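Local atomic coordinates of XRE-family like protein (Pseudomonas syringae pv. tomato, PDB entry 3F6W), a protein that probably binds DNA through a helix-turn-helix domain, as do XRE-family transcriptional regulators. Residues 41-44 with 45-49. Residues are numbered along the deposited sequence; the frame is centred on the assembly and turned at random.
Sequences QSFV and SKTEN
Phe43 O takes two bonds from Thr47. The hydroxyl OG1 of Thr47 donates to Phe43 O at 2.8 Å. Thr47 N donates to the same oxygen at 3.0 Å. One donor approaches from above the carbonyl plane and the other from below, so the oxygen is gripped from both sides. Thr47 OG1 lies beside its own backbone N (chi1 -71°), which turns it back toward the preceding helical turn. The same OG1 also sits over the centre of one face of the Phe43 ring, 4.2 Å above its plane. The i to i+4 pattern also includes Ser45 N to Gln41 O at 2.9 Å, Lys46 N to Ser42 O at 2.8 Å, and Glu48 N to Val44 O. Ser45 OG comes within 3.2 Å of Ser42 O, one of the acceptors its single proton could choose. Lys46 packs its CB and CG against Ser42 O. Val44 and Glu48 run side by side, with Val44 CG1 3.9 Å from Glu48 OE2. That OE2 forms a salt bridge with Arg23, and Glu48 OE1 accepts a hydrogen bond from Gln30 NE2. Together they probably fix the carboxylate's rotation. Helix 41-48 follows helix 30-37 within the helix-turn-helix domain, a position consistent with the recognition helix of this family. Gln41, Phe43, Val44 and Ser45 touch helix 30-37, while Phe43, Thr47 and Glu48 meet helix 56-66.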
# COMPACT_ATOMS: atom_id res chain seq x y z
N GLN A 41 7.71 1.40 -28.09
CA GLN A 41 6.82 0.53 -27.32
C GLN A 41 7.42 0.20 -25.97
O GLN A 41 6.70 -0.02 -25.00
CB GLN A 41 6.53 -0.78 -28.07
CG GLN A 41 5.72 -1.76 -27.22
CD GLN A 41 5.39 -3.04 -27.94
OE1 GLN A 41 5.54 -3.13 -29.16
NE2 GLN A 41 4.92 -4.04 -27.20
N SER A 42 8.75 0.15 -25.91
CA SER A 42 9.42 -0.18 -24.65
C SER A 42 9.01 0.79 -23.55
O SER A 42 8.95 0.40 -22.38
CB SER A 42 10.95 -0.20 -24.82
OG SER A 42 11.43 1.03 -25.36
N PHE A 43 8.70 2.03 -23.91
CA PHE A 43 8.23 3.00 -22.92
C PHE A 43 6.97 2.51 -22.21
O PHE A 43 6.85 2.55 -20.98
CB PHE A 43 7.94 4.35 -23.58
CG PHE A 43 7.37 5.38 -22.64
CD1 PHE A 43 8.21 6.10 -21.81
CD2 PHE A 43 6.01 5.62 -22.59
CE1 PHE A 43 7.70 7.06 -20.95
CE2 PHE A 43 5.49 6.57 -21.73
CZ PHE A 43 6.35 7.29 -20.91
N VAL A 44 6.02 2.05 -23.01
CA VAL A 44 4.75 1.58 -22.48
C VAL A 44 4.94 0.28 -21.73
O VAL A 44 4.46 0.12 -20.61
CB VAL A 44 3.71 1.41 -23.60
CG1 VAL A 44 2.44 0.80 -23.04
CG2 VAL A 44 3.42 2.76 -24.22
N SER A 45 5.68 -0.66 -22.33
CA SER A 45 5.85 -1.95 -21.68
C SER A 45 6.62 -1.84 -20.35
O SER A 45 6.26 -2.49 -19.38
CB SER A 45 6.51 -2.97 -22.62
OG SER A 45 7.78 -2.52 -23.06
N LYS A 46 7.65 -1.01 -20.30
CA LYS A 46 8.41 -0.85 -19.06
C LYS A 46 7.60 -0.09 -18.01
O LYS A 46 7.74 -0.32 -16.80
CB LYS A 46 9.73 -0.11 -19.33
CG LYS A 46 10.78 -0.99 -20.01
CD LYS A 46 12.14 -0.35 -19.98
CE LYS A 46 13.20 -1.32 -20.47
NZ LYS A 46 14.55 -0.71 -20.45
N THR A 47 6.76 0.83 -18.47
CA THR A 47 5.87 1.52 -17.55
C THR A 47 4.92 0.50 -16.92
O THR A 47 4.78 0.43 -15.68
CB THR A 47 5.05 2.60 -18.27
OG1 THR A 47 5.91 3.69 -18.63
CG2 THR A 47 3.96 3.13 -17.36
N GLU A 48 4.30 -0.32 -17.74
CA GLU A 48 3.33 -1.30 -17.21
C GLU A 48 3.98 -2.39 -16.35
O GLU A 48 3.37 -2.87 -15.39
CB GLU A 48 2.47 -1.91 -18.32
CG GLU A 48 1.70 -0.85 -19.11
CD GLU A 48 0.70 -1.42 -20.11
OE1 GLU A 48 0.77 -2.62 -20.42
OE2 GLU A 48 -0.16 -0.66 -20.58
N ASN A 49 5.20 -2.77 -16.69
CA ASN A 49 5.92 -3.78 -15.94
C ASN A 49 6.63 -3.25 -14.70
O ASN A 49 7.31 -4.01 -14.02
CB ASN A 49 6.94 -4.48 -16.83
CG ASN A 49 6.30 -5.16 -18.03
OD1 ASN A 49 5.09 -5.34 -18.06
ND2 ASN A 49 7.11 -5.53 -19.01